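Local coordinates for bromo domain containing protein (Cryptosporidium parvum, PDB 5U9N), which probably recognises acetylated lysine on histones or other proteins through this second bromodomain, whose pocket here holds the inhibitor bromosporine, at residues N11-I16 / N136-S141; F29-L34 / D56-E61. One frame throughout, in Å; residues are numbered along the deposited sequence.

Interaction 1: N11-I16 / N136-S141; sequences NECLRI and NLWNKS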
ATOM      1  N   ASN A  11      -0.770   2.429 -15.308  1.00 42.63           N
ATOM      2  CA  ASN A  11       0.411   3.297 -15.187  1.00 44.45           C
ATOM      3  C   ASN A  11       0.098   4.480 -14.270  1.00 47.31           C
ATOM      4  O   ASN A  11       0.969   4.924 -13.521  1.00 45.84           O
ATOM      5  CB  ASN A  11       0.889   3.791 -16.565  1.00 53.29           C
ATOM      6  CG  ASN A  11       1.584   2.717 -17.393  1.00 77.35           C
ATOM      7  OD1 ASN A  11       2.300   1.857 -16.867  1.00 68.78           O
ATOM      8  ND2 ASN A  11       1.481   2.809 -18.714  1.00 71.94           N
ATOM      9  N   GLU A  12      -1.169   4.949 -14.278  1.00 45.02           N
ATOM     10  CA  GLU A  12      -1.636   6.013 -13.372  1.00 43.30           C
ATOM     11  C   GLU A  12      -1.598   5.495 -11.909  1.00 45.91           C
ATOM     12  O   GLU A  12      -1.232   6.246 -10.999  1.00 45.35           O
ATOM     13  CB  GLU A  12      -3.055   6.480 -13.783  1.00 43.97           C
ATOM     14  CG  GLU A  12      -3.661   7.570 -12.907  1.00 51.79           C
ATOM     15  CD  GLU A  12      -2.903   8.880 -12.835  1.00 60.61           C
ATOM     16  OE1 GLU A  12      -2.074   9.146 -13.735  1.00 61.56           O
ATOM     17  OE2 GLU A  12      -3.130   9.640 -11.865  1.00 46.60           O
ATOM     18  N   CYS A  13      -1.878   4.187 -11.712  1.00 41.31           N
ATOM     19  CA  CYS A  13      -1.761   3.537 -10.397  1.00 39.41           C
ATOM     20  C   CYS A  13      -0.292   3.426  -9.996  1.00 43.77           C
ATOM     21  O   CYS A  13       0.051   3.657  -8.840  1.00 42.86           O
ATOM     22  CB  CYS A  13      -2.424   2.161 -10.411  1.00 39.21           C
ATOM     23  SG  CYS A  13      -4.225   2.208 -10.468  1.00 42.63           S
ATOM     24  N   LEU A  14       0.566   3.024 -10.936  1.00 41.98           N
ATOM     25  CA  LEU A  14       1.992   2.887 -10.666  1.00 42.60           C
ATOM     26  C   LEU A  14       2.631   4.256 -10.355  1.00 46.57           C
ATOM     27  O   LEU A  14       3.472   4.355  -9.454  1.00 45.23           O
ATOM     28  CB  LEU A  14       2.680   2.230 -11.844  1.00 44.66           C
ATOM     29  CG  LEU A  14       4.176   2.034 -11.694  1.00 52.05           C
ATOM     30  CD1 LEU A  14       4.486   1.066 -10.559  1.00 54.51           C
ATOM     31  CD2 LEU A  14       4.789   1.593 -13.010  1.00 54.69           C
ATOM     32  N   ARG A  15       2.234   5.301 -11.095  1.00 45.57           N
ATOM     33  CA  ARG A  15       2.697   6.676 -10.837  1.00 45.92           C
ATOM     34  C   ARG A  15       2.425   7.049  -9.372  1.00 47.87           C
ATOM     35  O   ARG A  15       3.328   7.520  -8.684  1.00 49.66           O
ATOM     36  CB  ARG A  15       1.973   7.671 -11.768  1.00 44.60           C
ATOM     37  CG  ARG A  15       2.483   9.102 -11.669  1.00 55.72           C
ATOM     38  CD  ARG A  15       1.630  10.073 -12.490  1.00 54.99           C
ATOM     39  NE  ARG A  15       0.279  10.258 -11.927  1.00 58.07           N
ATOM     40  CZ  ARG A  15      -0.026  11.048 -10.895  1.00 59.73           C
ATOM     41  NH1 ARG A  15       0.923  11.732 -10.267  1.00 52.03           N
ATOM     42  NH2 ARG A  15      -1.278  11.147 -10.477  1.00 46.17           N
ATOM     43  N   ILE A  16       1.185   6.826  -8.902  1.00 40.51           N
ATOM     44  CA  ILE A  16       0.791   7.170  -7.535  1.00 39.53           C
ATOM     45  C   ILE A  16       1.544   6.295  -6.511  1.00 42.50           C
ATOM     46  O   ILE A  16       2.004   6.811  -5.497  1.00 41.35           O
ATOM     47  CB  ILE A  16      -0.743   7.059  -7.364  1.00 41.22           C
ATOM     48  CG1 ILE A  16      -1.426   8.222  -8.121  1.00 42.02           C
ATOM     49  CG2 ILE A  16      -1.140   7.052  -5.860  1.00 40.79           C
ATOM     50  CD1 ILE A  16      -2.905   8.089  -8.262  1.00 49.60           C
ATOM     51  N   ASN A 136      -5.144  12.113  -1.054  1.00 39.49           N
ATOM     52  CA  ASN A 136      -5.007  13.370  -1.772  1.00 39.92           C
ATOM     53  C   ASN A 136      -4.598  13.145  -3.241  1.00 42.02           C
ATOM     54  O   ASN A 136      -5.086  13.855  -4.114  1.00 43.30           O
ATOM     55  CB  ASN A 136      -4.003  14.286  -1.069  1.00 43.43           C
ATOM     56  CG  ASN A 136      -4.654  15.097   0.033  1.00 77.55           C
ATOM     57  OD1 ASN A 136      -5.207  16.182  -0.209  1.00 77.76           O
ATOM     58  ND2 ASN A 136      -4.737  14.526   1.235  1.00 64.74           N
ATOM     59  N   LEU A 137      -3.710  12.173  -3.508  1.00 36.07           N
ATOM     60  CA  LEU A 137      -3.307  11.844  -4.875  1.00 36.47           C
ATOM     61  C   LEU A 137      -4.456  11.177  -5.616  1.00 41.38           C
ATOM     62  O   LEU A 137      -4.755  11.529  -6.760  1.00 42.90           O
ATOM     63  CB  LEU A 137      -2.093  10.892  -4.867  1.00 36.06           C
ATOM     64  CG  LEU A 137      -0.795  11.454  -4.281  1.00 41.24           C
ATOM     65  CD1 LEU A 137       0.294  10.434  -4.322  1.00 39.91           C
ATOM     66  CD2 LEU A 137      -0.368  12.710  -5.006  1.00 46.31           C
ATOM     67  N   TRP A 138      -5.083  10.202  -4.972  1.00 36.66           N
ATOM     68  CA  TRP A 138      -6.190   9.438  -5.550  1.00 35.72           C
ATOM     69  C   TRP A 138      -7.393  10.325  -5.894  1.00 40.47           C
ATOM     70  O   TRP A 138      -7.959  10.193  -6.973  1.00 41.82           O
ATOM     71  CB  TRP A 138      -6.622   8.347  -4.562  1.00 32.61           C
ATOM     72  CG  TRP A 138      -7.373   7.214  -5.179  1.00 32.60           C
ATOM     73  CD1 TRP A 138      -8.606   6.770  -4.830  1.00 35.03           C
ATOM     74  CD2 TRP A 138      -6.861   6.274  -6.121  1.00 32.20           C
ATOM     75  NE1 TRP A 138      -8.911   5.634  -5.528  1.00 34.20           N
ATOM     76  CE2 TRP A 138      -7.847   5.287  -6.305  1.00 35.15           C
ATOM     77  CE3 TRP A 138      -5.684   6.202  -6.873  1.00 33.95           C
ATOM     78  CZ2 TRP A 138      -7.718   4.276  -7.248  1.00 35.47           C
ATOM     79  CZ3 TRP A 138      -5.523   5.147  -7.752  1.00 36.18           C
ATOM     80  CH2 TRP A 138      -6.541   4.203  -7.938  1.00 36.96           C
ATOM     81  N   ASN A 139      -7.780  11.222  -4.985  1.00 37.62           N
ATOM     82  CA  ASN A 139      -8.943  12.099  -5.183  1.00 38.84           C
ATOM     83  C   ASN A 139      -8.774  13.092  -6.351  1.00 41.59           C
ATOM     84  O   ASN A 139      -9.781  13.544  -6.871  1.00 41.07           O
ATOM     85  CB  ASN A 139      -9.242  12.890  -3.917  1.00 41.51           C
ATOM     86  CG  ASN A 139      -9.779  12.055  -2.787  1.00 64.85           C
ATOM     87  OD1 ASN A 139     -10.130  10.881  -2.954  1.00 57.07           O
ATOM     88  ND2 ASN A 139      -9.825  12.642  -1.597  1.00 57.74           N
ATOM     89  N   LYS A 140      -7.521  13.471  -6.720  1.00 37.46           N
ATOM     90  CA  LYS A 140      -7.282  14.429  -7.801  1.00 38.62           C
ATOM     91  C   LYS A 140      -6.811  13.697  -9.103  1.00 41.81           C
ATOM     92  O   LYS A 140      -6.537  14.369 -10.100  1.00 42.80           O
ATOM     93  CB  LYS A 140      -6.251  15.535  -7.347  1.00 41.39           C
ATOM     94  CG  LYS A 140      -4.785  15.191  -7.517  1.00 60.29           C
ATOM     95  CD  LYS A 140      -3.873  16.128  -6.687  1.00 71.39           C
ATOM     96  CE  LYS A 140      -2.398  15.714  -6.707  1.00 77.15           C
ATOM     97  NZ  LYS A 140      -1.586  16.530  -7.663  1.00 83.01           N
ATOM     98  N   SER A 141      -6.883  12.325  -9.126  1.00 36.05           N
ATOM     99  CA  SER A 141      -6.449  11.481 -10.253  1.00 35.28           C
ATOM    100  C   SER A 141      -7.599  11.148 -11.252  1.00 39.06           C
ATOM    101  O   SER A 141      -8.731  10.931 -10.837  1.00 37.64           O
ATOM    102  CB  SER A 141      -5.864  10.170  -9.711  1.00 37.71           C
ATOM    103  OG  SER A 141      -5.662   9.190 -10.715  1.00 43.12           O
TER
HETATM  104  O   HOH W   1      -2.838  12.477  -8.322  1.00 39.10           O
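E12 and S141 make the one direct hydrogen bond between 11-16, on helix 9-20, and 136-141, the end of helix 122-139 and the turn that follows. S141 OG donates to E12 OE2 at 2.8 Å, arriving on the anti side of the carboxylate oxygen. The same OE2 accepts from R15 NH2, also at 2.8 Å, on its syn side and from the opposite face of the carboxylate plane. R15 forms a side-on salt bridge with the carboxylate: NE meets OE1 at 3.2 Å from above the carboxylate plane, while NH2 points almost straight at OE2 (N-H...O 173°). The glutamate chain bends at chi2 (60°), which turns CD out of the extended path. A water extends the polar layer, accepting from R15 NH2 and donating to the backbone oxygen of L137 at 2.6 Å.

Next to this polar layer the packing is apolar. I16 sends CD1 to the rim of the W138 indole, 3.6 Å from CE3, the two side chains crossing at about a right angle. Its other branch, CG2, lies 4.0 Å from L137 CD1, where the two aliphatic chains slide past each other in opposite directions. C13 SG adds a sulfur-aromatic contact in the plane of the indole, at its edge and 4.0 Å from CH2. V143 of helix 143-148 touches E12, C13 and W138.

S141 OG is also bonded to V143 N, so this chemistry couples helix 9-20 to the turn between two C-terminal helices, and the arginine would be expected to stabilise the buried glutamate in its ionised form.

Interaction 2: F29-L34 / D56-E61; sequences FENPVL and DYITIE. With BMF (Bromosporine), chain C.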
ATOM      1  N   PHE A  29       6.547  -0.192   4.239  1.00 38.98           N
ATOM      2  CA  PHE A  29       5.514  -0.798   3.429  1.00 37.82           C
ATOM      3  C   PHE A  29       6.008  -1.326   2.086  1.00 44.53           C
ATOM      4  O   PHE A  29       5.176  -1.709   1.248  1.00 46.27           O
ATOM      5  CB  PHE A  29       4.439   0.247   3.173  1.00 37.95           C
ATOM      6  CG  PHE A  29       4.157   1.121   4.370  1.00 37.62           C
ATOM      7  CD1 PHE A  29       3.490   0.615   5.475  1.00 38.68           C
ATOM      8  CD2 PHE A  29       4.633   2.422   4.426  1.00 40.42           C
ATOM      9  CE1 PHE A  29       3.226   1.418   6.576  1.00 39.39           C
ATOM     10  CE2 PHE A  29       4.358   3.235   5.529  1.00 43.57           C
ATOM     11  CZ  PHE A  29       3.647   2.728   6.593  1.00 40.34           C
ATOM     12  N   GLU A  30       7.330  -1.384   1.871  1.00 42.07           N
ATOM     13  CA  GLU A  30       7.877  -1.755   0.573  1.00 42.34           C
ATOM     14  C   GLU A  30       7.815  -3.256   0.333  1.00 46.07           C
ATOM     15  O   GLU A  30       7.288  -3.687  -0.692  1.00 46.03           O
ATOM     16  CB  GLU A  30       9.328  -1.262   0.454  1.00 45.25           C
ATOM     17  CG  GLU A  30       9.963  -1.482  -0.907  1.00 50.14           C
ATOM     18  CD  GLU A  30       9.146  -0.992  -2.082  1.00 62.04           C
ATOM     19  OE1 GLU A  30       8.488   0.062  -1.946  1.00 66.08           O
ATOM     20  OE2 GLU A  30       9.177  -1.650  -3.148  1.00 61.32           O
ATOM     21  N   ASN A  31       8.340  -4.046   1.253  1.00 43.78           N
ATOM     22  CA  ASN A  31       8.406  -5.493   1.076  1.00 45.69           C
ATOM     23  C   ASN A  31       7.560  -6.200   2.125  1.00 50.52           C
ATOM     24  O   ASN A  31       7.233  -5.598   3.150  1.00 49.39           O
ATOM     25  CB  ASN A  31       9.866  -5.964   1.153  1.00 46.17           C
ATOM     26  CG  ASN A  31      10.759  -5.230   0.178  1.00 62.90           C
ATOM     27  OD1 ASN A  31      10.518  -5.228  -1.042  1.00 56.37           O
ATOM     28  ND2 ASN A  31      11.762  -4.524   0.692  1.00 52.69           N
ATOM     29  N   PRO A  32       7.214  -7.495   1.907  1.00 48.45           N
ATOM     30  CA  PRO A  32       6.377  -8.201   2.892  1.00 47.76           C
ATOM     31  C   PRO A  32       7.009  -8.288   4.278  1.00 52.92           C
ATOM     32  O   PRO A  32       8.165  -8.688   4.412  1.00 56.04           O
ATOM     33  CB  PRO A  32       6.201  -9.600   2.281  1.00 51.15           C
ATOM     34  CG  PRO A  32       6.444  -9.416   0.829  1.00 56.71           C
ATOM     35  CD  PRO A  32       7.491  -8.345   0.729  1.00 51.98           C
ATOM     36  N   VAL A  33       6.223  -7.938   5.314  1.00 48.25           N
ATOM     37  CA  VAL A  33       6.672  -8.008   6.711  1.00 49.19           C
ATOM     38  C   VAL A  33       6.963  -9.461   7.131  1.00 51.79           C
ATOM     39  O   VAL A  33       7.878  -9.686   7.919  1.00 52.48           O
ATOM     40  CB  VAL A  33       5.664  -7.355   7.710  1.00 52.91           C
ATOM     41  CG1 VAL A  33       5.589  -5.851   7.513  1.00 51.73           C
ATOM     42  CG2 VAL A  33       4.277  -7.970   7.612  1.00 52.67           C
ATOM     43  N   LEU A  34       6.181 -10.436   6.618  1.00 47.73           N
ATOM     44  CA  LEU A  34       6.354 -11.845   6.963  1.00 50.16           C
ATOM     45  C   LEU A  34       7.627 -12.464   6.306  1.00 58.37           C
ATOM     46  O   LEU A  34       8.080 -13.506   6.767  1.00 61.10           O
ATOM     47  CB  LEU A  34       5.114 -12.651   6.561  1.00 50.26           C
ATOM     48  CG  LEU A  34       3.801 -12.295   7.296  1.00 52.64           C
ATOM     49  CD1 LEU A  34       2.638 -13.068   6.714  1.00 52.30           C
ATOM     50  CD2 LEU A  34       3.911 -12.571   8.800  1.00 55.38           C
ATOM     51  N   ASP A  56       1.772  -5.196   0.428  1.00 41.36           N
ATOM     52  CA  ASP A  56       2.901  -4.247   0.341  1.00 40.59           C
ATOM     53  C   ASP A  56       3.069  -3.739  -1.085  1.00 41.85           C
ATOM     54  O   ASP A  56       2.444  -4.260  -1.998  1.00 40.69           O
ATOM     55  CB  ASP A  56       4.199  -4.892   0.837  1.00 44.03           C
ATOM     56  CG  ASP A  56       4.350  -6.318   0.384  1.00 59.96           C
ATOM     57  OD1 ASP A  56       4.791  -6.527  -0.764  1.00 62.02           O
ATOM     58  OD2 ASP A  56       3.906  -7.227   1.125  1.00 66.80           O
ATOM     59  N   TYR A  57       3.898  -2.701  -1.261  1.00 38.22           N
ATOM     60  CA  TYR A  57       4.050  -1.999  -2.542  1.00 37.89           C
ATOM     61  C   TYR A  57       4.609  -2.872  -3.626  1.00 43.08           C
ATOM     62  O   TYR A  57       4.134  -2.796  -4.755  1.00 43.75           O
ATOM     63  CB  TYR A  57       4.968  -0.763  -2.399  1.00 38.71           C
ATOM     64  CG  TYR A  57       4.486   0.328  -1.457  1.00 39.28           C
ATOM     65  CD1 TYR A  57       3.122   0.530  -1.221  1.00 40.44           C
ATOM     66  CD2 TYR A  57       5.379   1.226  -0.887  1.00 40.58           C
ATOM     67  CE1 TYR A  57       2.675   1.578  -0.416  1.00 38.98           C
ATOM     68  CE2 TYR A  57       4.943   2.271  -0.081  1.00 40.33           C
ATOM     69  CZ  TYR A  57       3.592   2.445   0.155  1.00 44.87           C
ATOM     70  OH  TYR A  57       3.176   3.492   0.943  1.00 43.92           O
ATOM     71  N   ILE A  58       5.654  -3.641  -3.337  1.00 42.25           N
ATOM     72  CA  ILE A  58       6.277  -4.477  -4.374  1.00 44.05           C
ATOM     73  C   ILE A  58       5.279  -5.560  -4.834  1.00 45.18           C
ATOM     74  O   ILE A  58       5.224  -5.858  -6.027  1.00 45.34           O
ATOM     75  CB  ILE A  58       7.635  -5.080  -3.887  1.00 49.50           C
ATOM     76  CG1 ILE A  58       8.451  -5.629  -5.085  1.00 53.40           C
ATOM     77  CG2 ILE A  58       7.437  -6.187  -2.831  1.00 49.31           C
ATOM     78  CD1 ILE A  58       8.820  -4.540  -6.181  1.00 64.58           C
ATOM     79  N   THR A  59       4.435  -6.076  -3.903  1.00 40.51           N
ATOM     80  CA  THR A  59       3.404  -7.080  -4.229  1.00 40.54           C
ATOM     81  C   THR A  59       2.301  -6.445  -5.108  1.00 43.56           C
ATOM     82  O   THR A  59       1.843  -7.074  -6.040  1.00 44.58           O
ATOM     83  CB  THR A  59       2.812  -7.691  -2.947  1.00 42.82           C
ATOM     84  OG1 THR A  59       3.812  -8.453  -2.304  1.00 48.44           O
ATOM     85  CG2 THR A  59       1.624  -8.587  -3.226  1.00 42.62           C
ATOM     86  N   ILE A  60       1.907  -5.207  -4.818  1.00 39.08           N
ATOM     87  CA  ILE A  60       0.909  -4.497  -5.630  1.00 38.52           C
ATOM     88  C   ILE A  60       1.497  -4.197  -7.014  1.00 43.55           C
ATOM     89  O   ILE A  60       0.817  -4.411  -8.022  1.00 43.29           O
ATOM     90  CB  ILE A  60       0.425  -3.197  -4.929  1.00 39.21           C
ATOM     91  CG1 ILE A  60      -0.379  -3.530  -3.674  1.00 38.77           C
ATOM     92  CG2 ILE A  60      -0.419  -2.360  -5.889  1.00 39.55           C
ATOM     93  CD1 ILE A  60      -0.760  -2.273  -2.808  1.00 42.43           C
ATOM     94  N   GLU A  61       2.744  -3.646  -7.057  1.00 41.71           N
ATOM     95  CA  GLU A  61       3.449  -3.345  -8.323  1.00 43.70           C
ATOM     96  C   GLU A  61       3.509  -4.569  -9.228  1.00 49.74           C
ATOM     97  O   GLU A  61       3.235  -4.457 -10.413  1.00 51.36           O
ATOM     98  CB  GLU A  61       4.887  -2.845  -8.061  1.00 46.26           C
ATOM     99  CG  GLU A  61       5.654  -2.540  -9.354  1.00 59.03           C
ATOM    100  CD  GLU A  61       6.969  -1.803  -9.194  1.00 78.90           C
ATOM    101  OE1 GLU A  61       7.420  -1.181 -10.182  1.00 77.91           O
ATOM    102  OE2 GLU A  61       7.543  -1.833  -8.080  1.00 71.35           O
TER
HETATM  103  C10 BMF C 501       9.244  -2.943   9.543  1.00 46.94           C
HETATM  104  N12 BMF C 501       6.903  -2.860   9.310  1.00 46.39           N
HETATM  105  C15 BMF C 501       6.440  -3.087  12.141  1.00 49.49           C
HETATM  106  C17 BMF C 501       6.964  -3.526  14.552  1.00 61.68           C
HETATM  107  C20 BMF C 501       7.538  -2.699  17.600  1.00 66.57           C
HETATM  108  C22 BMF C 501       7.690  -3.058  11.577  1.00 46.31           C
HETATM  109  C26 BMF C 501       4.329  -2.671   7.757  1.00 43.58           C
HETATM  110  C28 BMF C 501      11.641  -2.827   9.721  1.00 48.07           C
HETATM  111  C01 BMF C 501      13.163  -2.823   7.711  1.00 40.48           C
HETATM  112  C02 BMF C 501      11.791  -2.871   8.337  1.00 45.88           C
HETATM  113  C03 BMF C 501      10.622  -2.945   7.558  1.00 47.98           C
HETATM  114  N04 BMF C 501      10.695  -2.962   6.138  1.00 56.73           N
HETATM  115  S05 BMF C 501      10.517  -4.280   5.198  1.00 66.09           S
HETATM  116  C06 BMF C 501       9.073  -5.102   5.748  1.00 66.16           C
HETATM  117  O07 BMF C 501      10.291  -3.809   3.865  1.00 65.54           O
HETATM  118  O08 BMF C 501      11.643  -5.125   5.447  1.00 70.46           O
HETATM  119  C09 BMF C 501       9.368  -2.971   8.158  1.00 47.65           C
HETATM  120  C11 BMF C 501       7.903  -2.954  10.158  1.00 44.80           C
HETATM  121  N13 BMF C 501       5.654  -2.889   9.888  1.00 46.47           N
HETATM  122  C14 BMF C 501       5.343  -3.009  11.224  1.00 47.13           C
HETATM  123  N16 BMF C 501       6.109  -3.202  13.519  1.00 53.81           N
HETATM  124  O18 BMF C 501       6.271  -3.542  15.722  1.00 65.15           O
HETATM  125  C19 BMF C 501       7.008  -3.939  16.929  1.00 65.54           C
HETATM  126  O21 BMF C 501       8.154  -3.737  14.447  1.00 63.77           O
HETATM  127  N23 BMF C 501       4.024  -3.074  11.353  1.00 45.79           N
HETATM  128  N24 BMF C 501       3.475  -2.988  10.077  1.00 44.10           N
HETATM  129  C25 BMF C 501       4.453  -2.861   9.223  1.00 45.08           C
HETATM  130  C27 BMF C 501      10.397  -2.865  10.320  1.00 48.23           C
HETATM  131  O   HOH W   2       3.315  -7.096   4.074  1.00 39.99           O
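F29 and E30 offer successive carbonyls to the first turn of helix 57-65, bringing the non-regular 29-34 segment alongside the helix N-terminus. Two backbone hydrogen bonds fasten them, Y57 N to F29 O at 3.0 Å and I58 N to E30 O at 3.1 Å. D56 occupies the N-cap: its OD1 accepts from T59 N at 3.2 Å and from T59 OG1 at 2.7 Å, both from the same face of the carboxylate. CG of D56 sits between the backbone N and the carbonyl carbon (chi1 41°), and the carboxylate packs against the P32 ring, OD2 lying 3.4 Å from P32 CG. A water donates to OD2 and accepts from V33 N.

The Y57 ring carries F29 CB over its face, a CH-pi contact 4.0 Å from the centroid; F29 O lies over the same face, offset toward the rim. E30 OE1 comes to the ring edge in plane, 3.5 Å from Y57 CD2, while E30 OE2 forms a salt bridge with R21.

On the pocket side, N31 N donates to bromosporine O07 at 3.3 Å, and V33 CG1 packs against the ligand's C26 methyl. Segment 29-34 belongs to the ZA loop of the bromodomain, the connection between helices 9-20 and 57-65, which lines one side of the acetyl-lysine pocket in this family.

Overall arrangement
Both interactions belong to one bromodomain helical bundle, their centres about 18 Å apart. Along the chain the order is 11-16, 29-34, 56-61, 136-141, so interaction 2 falls wholly within the span that interaction 1 brings together. Interaction 1 pairs helix 9-20 with the end of helix 122-139, away from the ligand; interaction 2 sets the loop after helix 9-20 against the start of helix 57-65, beside bromosporine. The two meet directly where L14 CD1 packs 3.7 Å from E61 OE1, joining helices 9-20 and 57-65. The fold thus joins its first helix, 9-20, to the end of helix 122-139 at one place and positions a pocket-lining loop at another.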